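Sulfur oxidation protein soxB (Thermus thermophilus, PDB 2WDD) probably hydrolyses the sulfur-sulfur bond of a cysteine S-thiosulfonate in the sulfur oxidation pathway, as a dimanganese hydrolase of the 5'-nucleotidase family that releases sulfate. Local coordinates at residues R524-Y527 against E528-E532; Q383-G386 against E387-A391; D248-A252 against E253-A257; H205-P209 against Y210-V214. All blocks are in the same frame, centred on the assembly; numbering follows the deposited sequence. Where two conformers were deposited one is given.

Interaction 1: residues R524-Y527 against E528-E532; sequences RPIY and EVLAE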
ATOM      1  N   ARG A 524      -4.834  20.784 -13.249  1.00 14.97           N
ATOM      2  CA  ARG A 524      -3.628  21.117 -12.502  1.00 14.27           C
ATOM      3  C   ARG A 524      -3.505  20.145 -11.332  1.00 15.00           C
ATOM      4  O   ARG A 524      -4.481  19.508 -10.941  1.00 14.40           O
ATOM      5  CB  ARG A 524      -3.660  22.557 -12.019  1.00 16.38           C
ATOM      6  CG  ARG A 524      -4.779  22.865 -11.055  1.00 20.18           C
ATOM      7  CD  ARG A 524      -4.499  24.186 -10.365  1.00 23.39           C
ATOM      8  NE  ARG A 524      -5.635  24.650  -9.581  1.00 20.08           N
ATOM      9  CZ  ARG A 524      -5.544  25.539  -8.598  1.00 22.62           C
ATOM     10  NH1 ARG A 524      -4.372  26.069  -8.285  1.00 19.75           N
ATOM     11  NH2 ARG A 524      -6.632  25.913  -7.944  1.00 15.95           N
ATOM     12  N   PRO A 525      -2.303  20.028 -10.762  1.00 11.74           N
ATOM     13  CA  PRO A 525      -2.112  19.028  -9.696  1.00 11.14           C
ATOM     14  C   PRO A 525      -3.039  19.182  -8.507  1.00 13.79           C
ATOM     15  O   PRO A 525      -3.224  20.272  -7.983  1.00 13.45           O
ATOM     16  CB  PRO A 525      -0.669  19.252  -9.256  1.00 12.38           C
ATOM     17  CG  PRO A 525      -0.012  19.923 -10.436  1.00 17.24           C
ATOM     18  CD  PRO A 525      -1.069  20.787 -11.033  1.00 13.47           C
ATOM     19  N   ILE A 526      -3.583  18.065  -8.043  1.00 10.36           N
ATOM     20  CA  ILE A 526      -4.474  18.110  -6.900  1.00  9.73           C
ATOM     21  C   ILE A 526      -3.815  18.777  -5.695  1.00 11.59           C
ATOM     22  O   ILE A 526      -4.487  19.489  -4.948  1.00 12.05           O
ATOM     23  CB  ILE A 526      -4.983  16.711  -6.544  1.00 11.87           C
ATOM     24  CG1 ILE A 526      -6.015  16.790  -5.412  1.00 11.61           C
ATOM     25  CG2 ILE A 526      -3.802  15.802  -6.197  1.00 11.02           C
ATOM     26  CD1 ILE A 526      -7.241  17.629  -5.739  1.00 12.20           C
ATOM     27  N   TYR A 527      -2.535  18.496  -5.455  1.00  9.17           N
ATOM     28  CA  TYR A 527      -1.853  19.075  -4.295  1.00  8.75           C
ATOM     29  C   TYR A 527      -1.769  20.599  -4.318  1.00 12.94           C
ATOM     30  O   TYR A 527      -1.734  21.228  -3.261  1.00 12.34           O
ATOM     31  CB  TYR A 527      -0.510  18.412  -3.980  1.00 10.46           C
ATOM     32  CG  TYR A 527       0.365  18.147  -5.177  1.00 11.14           C
ATOM     33  CD1 TYR A 527       1.039  19.183  -5.824  1.00 13.32           C
ATOM     34  CD2 TYR A 527       0.614  16.847  -5.602  1.00 12.14           C
ATOM     35  CE1 TYR A 527       1.879  18.926  -6.901  1.00 13.65           C
ATOM     36  CE2 TYR A 527       1.456  16.587  -6.664  1.00 12.52           C
ATOM     37  CZ  TYR A 527       2.098  17.626  -7.303  1.00 14.12           C
ATOM     38  OH  TYR A 527       2.911  17.344  -8.384  1.00 13.92           O
ATOM     39  N   GLU A 528      -1.768  21.186  -5.518  1.00 11.07           N
ATOM     40  CA  GLU A 528      -1.763  22.644  -5.622  1.00 11.43           C
ATOM     41  C   GLU A 528      -3.108  23.160  -5.123  1.00 13.66           C
ATOM     42  O   GLU A 528      -3.175  24.187  -4.435  1.00 13.99           O
ATOM     43  CB  GLU A 528      -1.517  23.104  -7.060  1.00 12.55           C
ATOM     44  CG  GLU A 528      -0.085  22.867  -7.520  1.00 21.23           C
ATOM     45  CD  GLU A 528       0.185  23.355  -8.940  1.00 49.55           C
ATOM     46  OE1 GLU A 528      -0.719  23.960  -9.562  1.00 39.55           O
ATOM     47  OE2 GLU A 528       1.313  23.131  -9.433  1.00 46.41           O
ATOM     48  N   VAL A 529      -4.183  22.450  -5.461  1.00 10.18           N
ATOM     49  CA  VAL A 529      -5.511  22.850  -5.029  1.00  9.47           C
ATOM     50  C   VAL A 529      -5.590  22.733  -3.510  1.00 13.28           C
ATOM     51  O   VAL A 529      -6.087  23.626  -2.822  1.00 12.83           O
ATOM     52  CB  VAL A 529      -6.592  21.979  -5.727  1.00 12.82           C
ATOM     53  CG1 VAL A 529      -7.983  22.312  -5.217  1.00 12.97           C
ATOM     54  CG2 VAL A 529      -6.518  22.137  -7.247  1.00 13.12           C
ATOM     55  N   LEU A 530      -5.076  21.623  -2.983  1.00  9.81           N
ATOM     56  CA  LEU A 530      -5.099  21.415  -1.546  1.00  9.73           C
ATOM     57  C   LEU A 530      -4.323  22.471  -0.787  1.00 12.59           C
ATOM     58  O   LEU A 530      -4.800  22.981   0.226  1.00 13.00           O
ATOM     59  CB  LEU A 530      -4.555  20.036  -1.198  1.00  9.68           C
ATOM     60  CG  LEU A 530      -5.455  18.908  -1.697  1.00 13.17           C
ATOM     61  CD1 LEU A 530      -4.779  17.582  -1.460  1.00 12.21           C
ATOM     62  CD2 LEU A 530      -6.819  18.960  -0.994  1.00 18.32           C
ATOM     63  N   ALA A 531      -3.127  22.795  -1.268  1.00 11.22           N
ATOM     64  CA  ALA A 531      -2.304  23.795  -0.602  1.00 11.77           C
ATOM     65  C   ALA A 531      -3.007  25.156  -0.627  1.00 14.74           C
ATOM     66  O   ALA A 531      -3.010  25.857   0.372  1.00 14.59           O
ATOM     67  CB  ALA A 531      -0.912  23.876  -1.216  1.00 13.01           C
ATOM     68  N   GLU A 532      -3.637  25.495  -1.749  1.00 13.26           N
ATOM     69  CA  GLU A 532      -4.366  26.758  -1.863  0.50 13.39           C
ATOM     70  C   GLU A 532      -5.469  26.844  -0.811  1.00 17.28           C
ATOM     71  O   GLU A 532      -5.640  27.868  -0.142  1.00 17.67           O
ATOM     72  CB  GLU A 532      -4.983  26.882  -3.258  0.50 14.76           C
ATOM     73  CG  GLU A 532      -4.101  27.596  -4.256  0.50 22.89           C
ATOM     74  CD  GLU A 532      -4.733  27.692  -5.629  0.50 29.18           C
ATOM     75  OE1 GLU A 532      -5.968  27.554  -5.736  0.50 22.84           O
ATOM     76  OE2 GLU A 532      -3.989  27.896  -6.603  0.50 22.36           O
TER
HETATM   77  O   HOH W   1      -1.959  26.446  -9.705  1.00 28.16           O

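Interaction 2: residues Q383-G386 against E387-A391; sequences QLVG and EAVKA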
ATOM      1  N   GLN A 383     -12.519  13.094   2.652  1.00  8.44           N
ATOM      2  CA  GLN A 383     -13.568  14.086   2.781  1.00  9.43           C
ATOM      3  C   GLN A 383     -12.942  15.480   2.736  1.00 11.43           C
ATOM      4  O   GLN A 383     -13.479  16.383   2.091  1.00 11.45           O
ATOM      5  CB  GLN A 383     -14.425  13.895   4.032  1.00 11.51           C
ATOM      6  CG  GLN A 383     -15.415  15.040   4.164  1.00 13.07           C
ATOM      7  CD  GLN A 383     -16.452  14.843   5.231  1.00 23.87           C
ATOM      8  OE1 GLN A 383     -16.828  13.722   5.547  1.00 17.01           O
ATOM      9  NE2 GLN A 383     -16.972  15.953   5.757  1.00 18.33           N
ATOM     10  N   LEU A 384     -11.803  15.657   3.400  1.00  9.08           N
ATOM     11  CA  LEU A 384     -11.122  16.949   3.384  0.50  8.73           C
ATOM     12  C   LEU A 384     -10.812  17.356   1.941  1.00 12.16           C
ATOM     13  O   LEU A 384     -11.041  18.503   1.543  1.00 11.67           O
ATOM     14  CB  LEU A 384      -9.833  16.874   4.206  0.50  8.30           C
ATOM     15  CG  LEU A 384      -8.974  18.136   4.295  0.50 11.59           C
ATOM     16  CD1 LEU A 384      -8.017  18.029   5.477  0.50 11.07           C
ATOM     17  CD2 LEU A 384      -8.202  18.343   3.002  0.50 12.35           C
ATOM     18  N   VAL A 385     -10.295  16.415   1.150  1.00  9.32           N
ATOM     19  CA  VAL A 385      -9.983  16.716  -0.243  1.00  9.11           C
ATOM     20  C   VAL A 385     -11.264  17.133  -0.980  1.00 11.96           C
ATOM     21  O   VAL A 385     -11.269  18.099  -1.746  1.00 12.28           O
ATOM     22  CB  VAL A 385      -9.289  15.530  -0.931  1.00 11.06           C
ATOM     23  CG1 VAL A 385      -9.146  15.788  -2.445  1.00 10.49           C
ATOM     24  CG2 VAL A 385      -7.930  15.265  -0.294  1.00 10.55           C
ATOM     25  N   GLY A 386     -12.367  16.435  -0.720  1.00  9.35           N
ATOM     26  CA  GLY A 386     -13.631  16.767  -1.342  1.00  9.76           C
ATOM     27  C   GLY A 386     -14.058  18.178  -0.991  1.00 13.08           C
ATOM     28  O   GLY A 386     -14.509  18.922  -1.863  1.00 12.31           O
ATOM     29  N   GLU A 387     -13.906  18.546   0.283  1.00 10.35           N
ATOM     30  CA  GLU A 387     -14.255  19.897   0.732  1.00  9.81           C
ATOM     31  C   GLU A 387     -13.346  20.948   0.099  1.00 12.22           C
ATOM     32  O   GLU A 387     -13.812  22.039  -0.270  1.00 12.04           O
ATOM     33  CB  GLU A 387     -14.184  19.990   2.256  1.00 10.77           C
ATOM     34  CG  GLU A 387     -15.233  19.121   2.951  1.00 12.01           C
ATOM     35  CD  GLU A 387     -15.224  19.284   4.456  1.00 20.27           C
ATOM     36  OE1 GLU A 387     -14.532  20.195   4.955  1.00 23.33           O
ATOM     37  OE2 GLU A 387     -15.921  18.515   5.141  1.00 16.55           O
ATOM     38  N   ALA A 388     -12.055  20.645  -0.011  1.00 10.29           N
ATOM     39  CA  ALA A 388     -11.114  21.590  -0.627  1.00 10.35           C
ATOM     40  C   ALA A 388     -11.496  21.837  -2.090  1.00 12.91           C
ATOM     41  O   ALA A 388     -11.539  22.984  -2.570  1.00 11.98           O
ATOM     42  CB  ALA A 388      -9.684  21.056  -0.541  1.00 11.47           C
ATOM     43  N   VAL A 389     -11.776  20.761  -2.814  1.00 10.15           N
ATOM     44  CA  VAL A 389     -12.136  20.885  -4.219  1.00 10.15           C
ATOM     45  C   VAL A 389     -13.405  21.724  -4.374  1.00 12.76           C
ATOM     46  O   VAL A 389     -13.446  22.640  -5.196  1.00 13.23           O
ATOM     47  CB  VAL A 389     -12.259  19.503  -4.909  1.00 12.90           C
ATOM     48  CG1 VAL A 389     -12.899  19.635  -6.298  1.00 12.45           C
ATOM     49  CG2 VAL A 389     -10.883  18.833  -5.020  1.00 12.56           C
ATOM     50  N   LYS A 390     -14.424  21.452  -3.558  1.00 10.78           N
ATOM     51  CA  LYS A 390     -15.676  22.203  -3.661  1.00 10.85           C
ATOM     52  C   LYS A 390     -15.504  23.657  -3.238  1.00 15.72           C
ATOM     53  O   LYS A 390     -16.199  24.541  -3.737  1.00 15.36           O
ATOM     54  CB  LYS A 390     -16.781  21.529  -2.854  1.00 12.95           C
ATOM     55  CG  LYS A 390     -17.304  20.271  -3.522  1.00 14.90           C
ATOM     56  CD  LYS A 390     -18.676  19.901  -2.987  1.00 16.88           C
ATOM     57  CE  LYS A 390     -19.311  18.783  -3.792  1.00 18.83           C
ATOM     58  NZ  LYS A 390     -20.760  18.657  -3.466  1.00 22.48           N
ATOM     59  N   ALA A 391     -14.575  23.911  -2.320  1.00 12.56           N
ATOM     60  CA  ALA A 391     -14.333  25.278  -1.878  1.00 12.98           C
ATOM     61  C   ALA A 391     -13.730  26.107  -3.007  1.00 16.35           C
ATOM     62  O   ALA A 391     -14.087  27.274  -3.187  1.00 16.87           O
ATOM     63  CB  ALA A 391     -13.395  25.300  -0.652  1.00 13.74           C
TER

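Interaction 3: residues D248-A252 against E253-A257; sequences DKARA and EGANA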
ATOM      1  N   ASP A 248       9.759 -24.616 -10.615  1.00 18.81           N
ATOM      2  CA  ASP A 248      10.326 -25.919 -10.965  1.00 19.61           C
ATOM      3  C   ASP A 248      11.805 -25.798 -11.339  1.00 23.11           C
ATOM      4  O   ASP A 248      12.636 -26.614 -10.919  1.00 22.80           O
ATOM      5  CB  ASP A 248       9.538 -26.562 -12.112  1.00 21.50           C
ATOM      6  CG  ASP A 248       8.143 -27.020 -11.687  1.00 29.40           C
ATOM      7  OD1 ASP A 248       7.904 -27.162 -10.469  1.00 29.87           O
ATOM      8  OD2 ASP A 248       7.290 -27.258 -12.571  1.00 34.59           O
ATOM      9  N   LYS A 249      12.133 -24.781 -12.129  1.00 18.09           N
ATOM     10  CA  LYS A 249      13.511 -24.581 -12.559  1.00 17.54           C
ATOM     11  C   LYS A 249      14.439 -24.321 -11.380  1.00 20.52           C
ATOM     12  O   LYS A 249      15.526 -24.893 -11.296  1.00 20.15           O
ATOM     13  CB  LYS A 249      13.604 -23.454 -13.592  1.00 19.96           C
ATOM     14  CG  LYS A 249      14.990 -23.281 -14.200  1.00 23.31           C
ATOM     15  CD  LYS A 249      15.004 -22.155 -15.226  1.00 27.89           C
ATOM     16  CE  LYS A 249      16.425 -21.794 -15.629  1.00 34.29           C
ATOM     17  NZ  LYS A 249      16.455 -20.682 -16.619  1.00 43.42           N
ATOM     18  N   ALA A 250      14.010 -23.470 -10.450  1.00 16.14           N
ATOM     19  CA  ALA A 250      14.821 -23.187  -9.275  1.00 16.14           C
ATOM     20  C   ALA A 250      15.123 -24.495  -8.539  1.00 20.16           C
ATOM     21  O   ALA A 250      16.235 -24.707  -8.060  1.00 20.11           O
ATOM     22  CB  ALA A 250      14.094 -22.212  -8.348  1.00 16.77           C
ATOM     23  N   ARG A 251      14.114 -25.353  -8.432  1.00 19.34           N
ATOM     24  CA  ARG A 251      14.279 -26.633  -7.742  1.00 20.06           C
ATOM     25  C   ARG A 251      15.190 -27.577  -8.516  1.00 25.99           C
ATOM     26  O   ARG A 251      15.992 -28.299  -7.924  1.00 25.47           O
ATOM     27  CB  ARG A 251      12.920 -27.266  -7.453  1.00 19.37           C
ATOM     28  CG  ARG A 251      12.241 -26.667  -6.217  1.00 25.10           C
ATOM     29  CD  ARG A 251      10.872 -27.288  -5.936  1.00 31.73           C
ATOM     30  NE  ARG A 251      10.173 -26.572  -4.868  1.00 29.52           N
ATOM     31  CZ  ARG A 251      10.548 -26.582  -3.594  1.00 41.42           C
ATOM     32  NH1 ARG A 251      11.603 -27.290  -3.216  1.00 31.79           N
ATOM     33  NH2 ARG A 251       9.872 -25.880  -2.698  1.00 27.10           N
ATOM     34  N   ALA A 252      15.111 -27.526  -9.840  1.00 23.73           N
ATOM     35  CA  ALA A 252      15.977 -28.356 -10.679  1.00 23.78           C
ATOM     36  C   ALA A 252      17.427 -27.895 -10.575  1.00 27.76           C
ATOM     37  O   ALA A 252      18.355 -28.691 -10.732  1.00 27.70           O
ATOM     38  CB  ALA A 252      15.508 -28.337 -12.114  1.00 24.72           C
ATOM     39  N   GLU A 253      17.622 -26.613 -10.274  1.00 23.15           N
ATOM     40  CA  GLU A 253      18.960 -26.067 -10.109  1.00 22.73           C
ATOM     41  C   GLU A 253      19.486 -26.278  -8.694  1.00 27.60           C
ATOM     42  O   GLU A 253      20.601 -25.861  -8.370  1.00 28.37           O
ATOM     43  CB  GLU A 253      18.997 -24.584 -10.496  1.00 23.84           C
ATOM     44  CG  GLU A 253      18.789 -24.360 -11.983  1.00 30.30           C
ATOM     45  CD  GLU A 253      19.068 -22.934 -12.407  1.00 49.42           C
ATOM     46  OE1 GLU A 253      18.884 -22.022 -11.574  1.00 27.59           O
ATOM     47  OE2 GLU A 253      19.466 -22.726 -13.574  1.00 44.15           O
ATOM     48  N   GLY A 254      18.686 -26.921  -7.845  1.00 23.76           N
ATOM     49  CA  GLY A 254      19.121 -27.233  -6.495  1.00 23.12           C
ATOM     50  C   GLY A 254      18.455 -26.548  -5.313  1.00 25.23           C
ATOM     51  O   GLY A 254      18.839 -26.794  -4.172  1.00 25.09           O
ATOM     52  N   ALA A 255      17.476 -25.683  -5.555  1.00 20.45           N
ATOM     53  CA  ALA A 255      16.806 -25.013  -4.441  1.00 19.73           C
ATOM     54  C   ALA A 255      16.055 -26.018  -3.572  1.00 20.94           C
ATOM     55  O   ALA A 255      15.296 -26.833  -4.080  1.00 19.34           O
ATOM     56  CB  ALA A 255      15.852 -23.932  -4.953  1.00 20.72           C
ATOM     57  N   ASN A 256      16.250 -25.933  -2.260  1.00 17.96           N
ATOM     58  CA  ASN A 256      15.542 -26.810  -1.321  1.00 17.73           C
ATOM     59  C   ASN A 256      14.208 -26.173  -0.949  1.00 20.54           C
ATOM     60  O   ASN A 256      13.215 -26.870  -0.736  1.00 19.12           O
ATOM     61  CB  ASN A 256      16.365 -27.010  -0.052  1.00 18.02           C
ATOM     62  CG  ASN A 256      17.690 -27.688  -0.329  1.00 27.48           C
ATOM     63  OD1 ASN A 256      18.747 -27.067  -0.246  1.00 24.41           O
ATOM     64  ND2 ASN A 256      17.628 -28.945  -0.740  1.00 23.36           N
ATOM     65  N   ALA A 257      14.202 -24.844  -0.877  1.00 16.22           N
ATOM     66  CA  ALA A 257      13.005 -24.099  -0.494  1.00 15.14           C
ATOM     67  C   ALA A 257      12.793 -22.942  -1.449  1.00 16.25           C
ATOM     68  O   ALA A 257      13.749 -22.420  -2.012  1.00 16.61           O
ATOM     69  CB  ALA A 257      13.130 -23.585   0.931  1.00 15.44           C
TER
HETATM   70  O   HOH W   2      13.284 -29.083  -4.334  1.00 39.60           O

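Interaction 4: residues H205-P209 against Y210-V214; sequences HRVGP and YALAV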
ATOM      1  N   HIS A 205      20.113 -18.569  -3.154  1.00 15.44           N
ATOM      2  CA  HIS A 205      21.078 -18.148  -2.154  1.00 15.08           C
ATOM      3  C   HIS A 205      21.500 -19.322  -1.286  1.00 19.19           C
ATOM      4  O   HIS A 205      20.673 -20.132  -0.886  1.00 17.49           O
ATOM      5  CB  HIS A 205      20.451 -17.100  -1.244  1.00 15.33           C
ATOM      6  CG  HIS A 205      20.203 -15.790  -1.923  1.00 17.78           C
ATOM      7  ND1 HIS A 205      21.128 -14.769  -1.928  1.00 19.05           N
ATOM      8  CD2 HIS A 205      19.127 -15.330  -2.605  1.00 18.59           C
ATOM      9  CE1 HIS A 205      20.642 -13.744  -2.609  1.00 18.16           C
ATOM     10  NE2 HIS A 205      19.432 -14.061  -3.033  1.00 17.95           N
ATOM     11  N   ARG A 206      22.787 -19.377  -0.961  1.00 18.31           N
ATOM     12  CA  ARG A 206      23.291 -20.427  -0.094  0.50 18.56           C
ATOM     13  C   ARG A 206      22.931 -20.081   1.343  1.00 25.91           C
ATOM     14  O   ARG A 206      23.189 -18.973   1.812  1.00 25.86           O
ATOM     15  CB  ARG A 206      24.809 -20.558  -0.234  0.50 17.03           C
ATOM     16  CG  ARG A 206      25.249 -21.366  -1.443  0.50 26.92           C
ATOM     17  CD  ARG A 206      26.580 -22.067  -1.188  0.50 38.36           C
ATOM     18  NE  ARG A 206      27.713 -21.155  -1.300  0.50 49.35           N
ATOM     19  CZ  ARG A 206      28.964 -21.466  -0.969  0.50 66.37           C
ATOM     20  NH1 ARG A 206      29.930 -20.568  -1.105  0.50 54.70           N
ATOM     21  NH2 ARG A 206      29.250 -22.675  -0.505  0.50 54.36           N
ATOM     22  N   VAL A 207      22.316 -21.036   2.029  1.00 25.77           N
ATOM     23  CA  VAL A 207      21.941 -20.874   3.428  1.00 27.53           C
ATOM     24  C   VAL A 207      22.534 -22.079   4.137  1.00 34.54           C
ATOM     25  O   VAL A 207      21.859 -23.089   4.328  1.00 34.38           O
ATOM     26  CB  VAL A 207      20.408 -20.843   3.601  1.00 31.74           C
ATOM     27  CG1 VAL A 207      20.034 -21.122   5.049  1.00 32.04           C
ATOM     28  CG2 VAL A 207      19.846 -19.510   3.148  1.00 31.57           C
ATOM     29  N   GLY A 208      23.823 -22.005   4.449  1.00 33.23           N
ATOM     30  CA  GLY A 208      24.508 -23.130   5.052  1.00 33.30           C
ATOM     31  C   GLY A 208      24.587 -24.248   4.032  1.00 37.44           C
ATOM     32  O   GLY A 208      25.111 -24.065   2.933  1.00 38.21           O
ATOM     33  N   PRO A 209      24.029 -25.419   4.364  1.00 33.14           N
ATOM     34  CA  PRO A 209      24.059 -26.563   3.448  1.00 32.44           C
ATOM     35  C   PRO A 209      22.854 -26.634   2.514  1.00 33.38           C
ATOM     36  O   PRO A 209      22.774 -27.519   1.660  1.00 32.91           O
ATOM     37  CB  PRO A 209      24.047 -27.760   4.400  1.00 34.54           C
ATOM     38  CG  PRO A 209      23.280 -27.275   5.577  1.00 39.16           C
ATOM     39  CD  PRO A 209      23.608 -25.810   5.722  1.00 35.00           C
ATOM     40  N   TYR A 210      21.910 -25.712   2.685  1.00 27.09           N
ATOM     41  CA  TYR A 210      20.716 -25.688   1.843  1.00 25.47           C
ATOM     42  C   TYR A 210      20.815 -24.572   0.816  1.00 26.12           C
ATOM     43  O   TYR A 210      21.706 -23.733   0.881  1.00 25.35           O
ATOM     44  CB  TYR A 210      19.457 -25.445   2.682  1.00 25.80           C
ATOM     45  CG  TYR A 210      19.377 -26.267   3.943  1.00 26.41           C
ATOM     46  CD1 TYR A 210      18.762 -27.509   3.939  1.00 27.58           C
ATOM     47  CD2 TYR A 210      19.890 -25.789   5.141  1.00 27.34           C
ATOM     48  CE1 TYR A 210      18.673 -28.265   5.092  1.00 27.10           C
ATOM     49  CE2 TYR A 210      19.819 -26.543   6.299  1.00 28.01           C
ATOM     50  CZ  TYR A 210      19.200 -27.774   6.269  1.00 34.53           C
ATOM     51  OH  TYR A 210      19.118 -28.526   7.418  1.00 34.68           O
ATOM     52  N   ALA A 211      19.852 -24.542  -0.093  1.00 21.16           N
ATOM     53  CA  ALA A 211      19.782 -23.488  -1.097  1.00 20.54           C
ATOM     54  C   ALA A 211      18.346 -22.967  -1.090  1.00 21.53           C
ATOM     55  O   ALA A 211      17.389 -23.743  -1.172  1.00 19.86           O
ATOM     56  CB  ALA A 211      20.155 -24.031  -2.463  1.00 21.34           C
ATOM     57  N   LEU A 212      18.210 -21.649  -0.977  1.00 17.82           N
ATOM     58  CA  LEU A 212      16.900 -21.007  -0.921  1.00 16.52           C
ATOM     59  C   LEU A 212      16.721 -20.117  -2.135  1.00 16.18           C
ATOM     60  O   LEU A 212      17.526 -19.221  -2.362  1.00 15.92           O
ATOM     61  CB  LEU A 212      16.815 -20.139   0.334  1.00 16.65           C
ATOM     62  CG  LEU A 212      15.530 -19.346   0.598  1.00 21.24           C
ATOM     63  CD1 LEU A 212      14.383 -20.291   0.907  1.00 21.39           C
ATOM     64  CD2 LEU A 212      15.744 -18.383   1.762  1.00 23.69           C
ATOM     65  N   ALA A 213      15.647 -20.338  -2.880  1.00 12.34           N
ATOM     66  CA  ALA A 213      15.340 -19.500  -4.042  1.00 12.25           C
ATOM     67  C   ALA A 213      14.363 -18.392  -3.641  1.00 15.07           C
ATOM     68  O   ALA A 213      13.364 -18.658  -2.977  1.00 15.18           O
ATOM     69  CB  ALA A 213      14.709 -20.334  -5.152  1.00 13.14           C
ATOM     70  N   VAL A 214      14.631 -17.174  -4.112  1.00 10.73           N
ATOM     71  CA  VAL A 214      13.714 -16.044  -3.946  1.00 10.11           C
ATOM     72  C   VAL A 214      13.217 -15.772  -5.367  1.00 13.10           C
ATOM     73  O   VAL A 214      14.010 -15.425  -6.254  1.00 13.00           O
ATOM     74  CB  VAL A 214      14.412 -14.791  -3.389  1.00 12.50           C
ATOM     75  CG1 VAL A 214      13.432 -13.595  -3.319  1.00 11.84           C
ATOM     76  CG2 VAL A 214      14.990 -15.051  -2.007  1.00 12.18           C
TER

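Interaction 1: residues R524-Y527 against E528-E532
R524 and E532, the latter in one of its two conformers, meet end-on in a salt bridge: NH1 of R524 lies 2.5 Å from OE2 of E532, and NH2 of R524 2.8 Å from its OE1. Both oxygens lie close to the guanidinium plane, yet the arginine reaches them from above the carboxylate, the two planes turned 48° apart. The charged end of E528 stays beyond salt-bridge distance of R524, and a water links them, 2.8 Å from both NH1 of R524 and OE1 of E528. On one face of the guanidinium, CG2 of V529 packs 3.5 Å from NE of R524. The E528 carboxylate rests against the P525 ring, CD of P525 being 3.5 Å from OE1 of E528.

The arginine reaches this far because CG sits between the backbone N and the carbonyl carbon (chi1 63°) and the chain then runs extended to NE, which bonds the hydroxyl of Y393. With an alanine here, the E532 carboxylate would probably lose its cationic mate and the V529 methyl the guanidinium packed against it. Further in, I526 and L530 touch through CG1 and CD1 at 4.2 Å and face helix 380-392, while the Y527 ring meets Y422 edge-to-face beside a bound tertiary-butyl alcohol.

P525 is the N-cap residue, and the regular backbone bonds L530 N to I526 O and A531 N to Y527 O follow. A residue just before the cap thus pairs with an acid in the second turn, a local ion pair spanning the junction between weakly bonded strand 524-525, which pairs with strand 431-438, and helix 526-537.

Interaction 2: residues Q383-G386 against E387-A391
Q383 and E387, one helical turn apart, are joined by a side-chain hydrogen bond: NE2 of Q383 donates to OE2 of E387 at 2.8 Å, with an N-H...O angle of 173°. The oxygen lies in the amide plane and is met nearly along its C-O axis, while amide and carboxylate planes are turned 53° apart. The two chains lean together from different starting torsions. In Q383, CG is anti to the backbone N (chi1 175°), whereas in E387 it lies beside the backbone N and anti to the carbonyl carbon; both chains are extended beyond that point. The opposite end of the amide is fixed as well, since OE1 of Q383 is bonded to the hydroxyl of Y378, so both ends of the group are used and its flip is settled.

The backbone bonds are those of a regular alpha helix, i to i+4: E387 N to Q383 O, A388 N to L384 O, V389 N to V385 O and K390 N to G386 O, all within 2.8 to 3.0 Å. These residues make up most of helix 380-392, in the 5'-nucleotidase-type C-terminal domain.

Apolar contacts occupy another flank. CG1 of V385 and CG2 of V389 approach to 4.3 Å. V385 and A388 pack on L530 of helix 526-537, and V389 on V399 of strand 398-401. The aliphatic part of K390 passes G386 O, with CG at 3.5 Å, before its NZ bonds the carbonyl of E397.

Interaction 3: residues D248-A252 against E253-A257
This is a Schellman motif closing the C-terminal end of helix 240-252, where the chain turns towards strand 257-262. A255 N reaches back to A250 O at 3.0 Å, and G254 N to R251 O, also at 3.0 Å. G254 makes the turn with a positive phi of 113°, backbone angles at which a side chain would be jammed against the preceding carbonyl oxygen. The methyls of A250 and A255 meet at 4.2 Å, an apolar contact across the motif.

R251 ties the helix end to the residues beyond it. Its CG lies beside the backbone N (chi1 -80°), and the chain runs extended past A255 O, with CG 3.7 Å from it. NH1 of R251 then donates to N256 O at 3.0 Å, coming from above the carbonyl plane, and to a water at 2.7 Å that in turn donates to A255 O. NH2 carries a salt bridge to D280 and a hydrogen bond to G278 O. A leucine in its place would probably leave D280 without this cationic partner and N256 O without the guanidinium donor.

At the outer side, CE of K249 passes 3.8 Å from OE2 of E253, whose OE1 bonds the hydroxyl of Y202. A250 and A255 pack on A213 of strand 210-217, E253 reaches I204 of strand 202-207, and OD1 of N256 is hydrogen-bonded to the backbone N of A211, as are the two backbones, seating the helix end against the edge hairpin.

Interaction 4: residues H205-P209 against Y210-V214
H205 and L212 form a hydrogen-bonded antiparallel pair: H205 N donates to L212 O at 2.8 Å, and L212 N to H205 O at 2.9 Å with a nearly straight angle of 175°. V207 and Y210 make the next such pair, V207 N to Y210 O at 3.0 Å and Y210 N to V207 O at 3.1 Å. Between them R206 faces A211 as a non-hydrogen-bonded pair, where CA of A211 makes a C-H...O contact to H205 O.

Together these bonds define a tight beta hairpin, strands 202-207 and 210-217, closed by a type II' turn from V207 to Y210. G208 supplies the positive phi (67°), and a CB there would clash with CD of P209. This hairpin forms one edge of a six-stranded mixed sheet.

At the turn, the P209 ring packs over one face of Y210, its CG 4.0 Å from the ring centroid in a CH-pi contact; V207 O lies at the tyrosine's edge. CG of Y210 stands anti to its own carbonyl carbon, beside the backbone N (chi1 -45°), which brings the ring face alongside the proline. On the same sheet face, CG2 of V207 touches CB of L212 at 4.2 Å. CD2 of H205 lies 4.2 Å from CG2 of V214, and NE2 of H205 is hydrogen-bonded to NE2 of H159.

Along the chain the four contacts come in series, each closing a short local stretch; none nests in or crosses another. Interaction 4 closes the hairpin of strands 202-207 and 210-217, and interaction 3 ends helix 240-252 before strand 257-262 lines up beside that hairpin. They touch, N256 N lying 2.7 Å from A211 O and A257 O lying 2.9 Å from A213 N. Interactions 2 and 1 follow on the opposite side of the chain's centre, in helix 380-392 and at the start of helix 526-537. These helices pack together, with CD2 of L530 3.6 Å from CB of A388. The centres of interactions 1 and 3 are about 51 Å apart.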